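Local coordinates for GDNF family receptor alpha-3 (Homo sapiens, PDB 2GH0), which binds the neuronal growth factor artemin at the cell surface and thereby brings about autophosphorylation and activation of the RET receptor, at residues Cys36-Leu50 with Asn83-Ala95. Numbering follows the deposited sequence.
Sequences CSGPHCQRHVCLRQL and NTIAPNCALPPVA
Arg43, in the first turn of helix 43-56, reaches along the C-terminal end of the short helix 87-90 and donates a single hydrogen bond to Ala90. Its CG stands anti to the backbone N (chi1 -177°), and the chain runs extended to NE, its CB, CG and CD passing Cys89 O. CG is 3.1 Å from Cys89 O; CD lies to one side, about equally far from Cys89 O and Ala90 O. Arg43 NE then donates to Ala90 O over 2.9 Å, approaching from above the carbonyl plane with an N-H...O angle of 149°. At the tip, Arg43 NH2 meets the ring of Pro92, 3.5 Å from Pro92 CD. Pro92 CG covers one guanidinium face toward the rim, and Leu47 CD2, one turn on in the arginine's own helix, lies over the centre of the opposite face. A water donates to Ala90 O and weakly accepts from Arg43 NH2, bridging the two.

Next to this polar contact, Cys41 SG and Cys89 SG form a disulfide, 2.0 Å long with chi3 94°. Cys89 SG also packs 3.5 Å from Cys46 SG, whose own disulfide to Cys36 closes 36-50 on itself. Farther down helix 43-56, Leu50 CD1 meets Ala90 CB, while Leu50 CD2 lies 4.0 Å from Ile85 CB. Cys41-Cys89 thus joins the segments covalently in the first GDNF/GAS1 domain, apolar packing on Ala90 adds to it, and the positive guanidinium probably interacts favourably with the carbonyls ending helix 87-90.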
loop_
_atom_site.group_PDB
_atom_site.type_symbol
_atom_site.label_atom_id
_atom_site.label_comp_id
_atom_site.label_asym_id
_atom_site.label_seq_id
_atom_site.Cartn_x
_atom_site.Cartn_y
_atom_site.Cartn_z
ATOM N N CYS C 36 9.612 14.841 28.470
ATOM C CA CYS C 36 10.663 15.543 29.148
ATOM C C CYS C 36 11.873 15.846 28.263
ATOM O O CYS C 36 12.846 16.433 28.742
ATOM C CB CYS C 36 11.101 14.744 30.363
ATOM S SG CYS C 36 9.830 14.430 31.605
ATOM N N SER C 37 11.811 15.462 26.988
ATOM C CA SER C 37 12.881 15.701 26.019
ATOM C C SER C 37 12.910 17.115 25.422
ATOM O O SER C 37 11.870 17.752 25.187
ATOM C CB SER C 37 12.738 14.737 24.803
ATOM O OG SER C 37 12.920 13.403 25.225
ATOM N N GLY C 38 14.135 17.548 25.126
ATOM C CA GLY C 38 14.389 18.490 23.998
ATOM C C GLY C 38 14.582 19.832 24.623
ATOM O O GLY C 38 14.266 19.985 25.815
ATOM N N PRO C 39 15.100 20.815 23.853
ATOM C CA PRO C 39 15.196 22.126 24.466
ATOM C C PRO C 39 13.783 22.657 24.711
ATOM O O PRO C 39 13.591 23.545 25.550
ATOM C CB PRO C 39 15.915 22.969 23.391
ATOM C CG PRO C 39 15.664 22.263 22.107
ATOM C CD PRO C 39 15.579 20.810 22.453
ATOM N N HIS C 40 12.828 22.115 23.949
ATOM C CA HIS C 40 11.402 22.353 24.112
ATOM C C HIS C 40 10.959 22.031 25.553
ATOM O O HIS C 40 11.281 22.746 26.494
ATOM C CB HIS C 40 10.613 21.444 23.136
ATOM C CG HIS C 40 10.976 21.593 21.676
ATOM N ND1 HIS C 40 12.107 21.025 21.120
ATOM C CD2 HIS C 40 10.313 22.182 20.647
ATOM C CE1 HIS C 40 12.145 21.293 19.825
ATOM N NE2 HIS C 40 11.067 21.994 19.511
ATOM N N CYS C 41 10.266 20.901 25.694
ATOM C CA CYS C 41 9.591 20.425 26.891
ATOM C C CYS C 41 8.590 21.385 27.530
ATOM O O CYS C 41 8.924 22.489 27.971
ATOM C CB CYS C 41 10.562 19.774 27.907
ATOM S SG CYS C 41 10.712 20.645 29.495
ATOM N N GLN C 42 7.338 20.955 27.547
ATOM C CA GLN C 42 6.317 21.597 28.356
ATOM C C GLN C 42 6.529 21.041 29.747
ATOM O O GLN C 42 6.327 19.850 29.953
ATOM C CB GLN C 42 4.916 21.234 27.863
ATOM C CG GLN C 42 4.468 21.992 26.585
ATOM C CD GLN C 42 5.139 21.445 25.343
ATOM O OE1 GLN C 42 5.450 20.245 25.278
ATOM N NE2 GLN C 42 5.378 22.313 24.346
ATOM N N ARG C 43 6.915 21.887 30.704
ATOM C CA ARG C 43 7.372 21.347 31.982
ATOM C C ARG C 43 6.258 20.614 32.736
ATOM O O ARG C 43 6.512 19.619 33.409
ATOM C CB ARG C 43 8.018 22.447 32.839
ATOM C CG ARG C 43 8.592 21.961 34.145
ATOM C CD ARG C 43 9.212 23.140 34.931
ATOM N NE ARG C 43 9.210 22.839 36.349
ATOM C CZ ARG C 43 8.318 23.318 37.217
ATOM N NH1 ARG C 43 7.349 24.146 36.797
ATOM N NH2 ARG C 43 8.401 22.969 38.517
ATOM N N HIS C 44 5.030 21.131 32.643
ATOM C CA HIS C 44 3.887 20.526 33.339
ATOM C C HIS C 44 3.491 19.136 32.792
ATOM O O HIS C 44 2.990 18.280 33.536
ATOM C CB HIS C 44 2.690 21.470 33.340
ATOM C CG HIS C 44 2.150 21.773 31.981
ATOM N ND1 HIS C 44 2.676 22.756 31.164
ATOM C CD2 HIS C 44 1.097 21.247 31.307
ATOM C CE1 HIS C 44 1.976 22.811 30.043
ATOM N NE2 HIS C 44 1.010 21.909 30.104
ATOM N N VAL C 45 3.728 18.919 31.506
ATOM C CA VAL C 45 3.428 17.623 30.918
ATOM C C VAL C 45 4.510 16.653 31.376
ATOM O O VAL C 45 4.223 15.551 31.751
ATOM C CB VAL C 45 3.374 17.673 29.392
ATOM C CG1 VAL C 45 3.023 16.287 28.821
ATOM C CG2 VAL C 45 2.342 18.675 28.965
ATOM N N CYS C 46 5.760 17.093 31.366
ATOM C CA CYS C 46 6.866 16.226 31.882
ATOM C C CYS C 46 6.614 15.817 33.324
ATOM O O CYS C 46 6.724 14.646 33.712
ATOM C CB CYS C 46 8.186 16.975 31.710
ATOM S SG CYS C 46 9.608 16.237 32.564
ATOM N N LEU C 47 6.219 16.789 34.144
ATOM C CA LEU C 47 5.997 16.526 35.572
ATOM C C LEU C 47 4.858 15.498 35.722
ATOM O O LEU C 47 4.944 14.595 36.523
ATOM C CB LEU C 47 5.607 17.867 36.251
ATOM C CG LEU C 47 6.558 18.655 37.114
ATOM C CD1 LEU C 47 8.063 18.251 37.098
ATOM C CD2 LEU C 47 6.196 20.212 37.076
ATOM N N ARG C 48 3.796 15.648 34.957
ATOM C CA ARG C 48 2.638 14.765 35.031
ATOM C C ARG C 48 3.020 13.326 34.589
ATOM O O ARG C 48 2.588 12.341 35.194
ATOM C CB ARG C 48 1.529 15.287 34.101
ATOM C CG ARG C 48 0.280 14.416 34.063
ATOM C CD ARG C 48 -0.342 14.327 35.477
ATOM N NE ARG C 48 -0.021 13.031 36.107
ATOM C CZ ARG C 48 -0.452 12.636 37.305
ATOM N NH1 ARG C 48 -1.231 13.425 38.055
ATOM N NH2 ARG C 48 -0.142 11.433 37.734
ATOM N N GLN C 49 3.858 13.220 33.570
ATOM C CA GLN C 49 4.330 11.858 33.121
ATOM C C GLN C 49 5.271 11.213 34.134
ATOM O O GLN C 49 5.296 9.975 34.284
ATOM C CB GLN C 49 4.960 11.933 31.718
ATOM C CG GLN C 49 3.939 12.322 30.624
ATOM C CD GLN C 49 2.774 11.318 30.624
ATOM O OE1 GLN C 49 2.977 10.120 30.468
ATOM N NE2 GLN C 49 1.582 11.798 30.888
ATOM N N LEU C 50 6.076 12.018 34.824
ATOM C CA LEU C 50 6.888 11.524 35.964
ATOM C C LEU C 50 6.010 10.982 37.102
ATOM O O LEU C 50 6.271 9.878 37.646
ATOM C CB LEU C 50 7.879 12.617 36.473
ATOM C CG LEU C 50 9.093 12.853 35.552
ATOM C CD1 LEU C 50 9.763 14.109 35.994
ATOM C CD2 LEU C 50 10.119 11.691 35.627
ATOM N N ASN C 83 20.485 12.363 35.638
ATOM C CA ASN C 83 19.570 12.841 34.573
ATOM C C ASN C 83 18.408 11.964 34.204
ATOM O O ASN C 83 17.641 12.306 33.279
ATOM C CB ASN C 83 20.380 13.176 33.331
ATOM C CG ASN C 83 21.246 14.424 33.563
ATOM O OD1 ASN C 83 20.727 15.531 33.520
ATOM N ND2 ASN C 83 22.522 14.238 33.926
ATOM N N THR C 84 18.283 10.865 34.940
ATOM C CA THR C 84 17.220 9.906 34.725
ATOM C C THR C 84 15.821 10.504 34.756
ATOM O O THR C 84 14.993 10.111 33.918
ATOM C CB THR C 84 17.397 8.653 35.614
ATOM O OG1 THR C 84 18.544 7.951 35.150
ATOM C CG2 THR C 84 16.178 7.736 35.557
ATOM N N ILE C 85 15.536 11.447 35.682
ATOM C CA ILE C 85 14.226 12.108 35.719
ATOM C C ILE C 85 14.149 13.367 34.852
ATOM O O ILE C 85 13.209 14.161 34.977
ATOM C CB ILE C 85 13.725 12.452 37.205
ATOM C CG1 ILE C 85 14.648 13.426 38.001
ATOM C CG2 ILE C 85 13.448 11.168 38.022
ATOM C CD1 ILE C 85 14.068 13.883 39.260
ATOM N N ALA C 86 15.147 13.568 33.989
ATOM C CA ALA C 86 15.191 14.762 33.098
ATOM C C ALA C 86 15.074 16.099 33.901
ATOM O O ALA C 86 14.145 16.880 33.660
ATOM C CB ALA C 86 14.069 14.669 32.032
ATOM N N PRO C 87 16.025 16.381 34.825
ATOM C CA PRO C 87 15.901 17.580 35.715
ATOM C C PRO C 87 15.947 18.927 34.932
ATOM O O PRO C 87 15.306 19.953 35.328
ATOM C CB PRO C 87 17.095 17.427 36.708
ATOM C CG PRO C 87 18.130 16.540 35.944
ATOM C CD PRO C 87 17.262 15.609 35.084
ATOM N N ASN C 88 16.666 18.935 33.804
ATOM C CA ASN C 88 16.720 20.153 32.952
ATOM C C ASN C 88 15.349 20.523 32.404
ATOM O O ASN C 88 15.128 21.645 31.998
ATOM C CB ASN C 88 17.729 19.971 31.814
ATOM C CG ASN C 88 19.180 19.939 32.330
ATOM O OD1 ASN C 88 19.518 20.642 33.280
ATOM N ND2 ASN C 88 20.027 19.134 31.704
ATOM N N CYS C 89 14.439 19.551 32.373
ATOM C CA CYS C 89 13.075 19.832 32.046
ATOM C C CYS C 89 12.181 19.969 33.261
ATOM O O CYS C 89 11.343 20.877 33.287
ATOM C CB CYS C 89 12.469 18.758 31.139
ATOM S SG CYS C 89 10.706 19.127 30.848
ATOM N N ALA C 90 12.303 19.034 34.207
ATOM C CA ALA C 90 11.378 18.889 35.336
ATOM C C ALA C 90 11.535 20.032 36.347
ATOM O O ALA C 90 10.586 20.387 37.023
ATOM C CB ALA C 90 11.615 17.561 36.051
ATOM N N LEU C 91 12.734 20.571 36.455
ATOM C CA LEU C 91 13.022 21.587 37.503
ATOM C C LEU C 91 13.121 22.983 36.910
ATOM O O LEU C 91 13.696 23.145 35.836
ATOM C CB LEU C 91 14.303 21.202 38.234
ATOM C CG LEU C 91 14.395 19.765 38.782
ATOM C CD1 LEU C 91 15.780 19.524 39.421
ATOM C CD2 LEU C 91 13.338 19.591 39.792
ATOM N N PRO C 92 12.572 24.008 37.626
ATOM C CA PRO C 92 12.723 25.412 37.254
ATOM C C PRO C 92 14.184 25.744 37.040
ATOM O O PRO C 92 15.016 25.209 37.721
ATOM C CB PRO C 92 12.176 26.157 38.477
ATOM C CG PRO C 92 11.128 25.236 39.018
ATOM C CD PRO C 92 11.754 23.850 38.846
ATOM N N PRO C 93 14.502 26.608 36.070
ATOM C CA PRO C 93 15.939 26.916 35.887
ATOM C C PRO C 93 16.487 27.857 36.973
ATOM O O PRO C 93 17.717 27.930 37.174
ATOM C CB PRO C 93 15.978 27.591 34.518
ATOM C CG PRO C 93 14.611 28.225 34.387
ATOM C CD PRO C 93 13.647 27.303 35.094
ATOM N N VAL C 94 15.598 28.549 37.683
ATOM C CA VAL C 94 16.033 29.295 38.882
ATOM C C VAL C 94 15.588 28.560 40.131
ATOM O O VAL C 94 14.381 28.315 40.294
ATOM C CB VAL C 94 15.467 30.722 38.916
ATOM C CG1 VAL C 94 16.024 31.525 40.138
ATOM C CG2 VAL C 94 15.735 31.443 37.578
ATOM N N ALA C 95 16.551 28.207 40.998
ATOM C CA ALA C 95 16.240 27.583 42.292
ATOM C C ALA C 95 15.667 28.623 43.254
ATOM O O ALA C 95 16.341 29.624 43.565
ATOM C CB ALA C 95 17.470 26.934 42.880
HETATM O O HOH W 1 9.581 20.279 40.058
#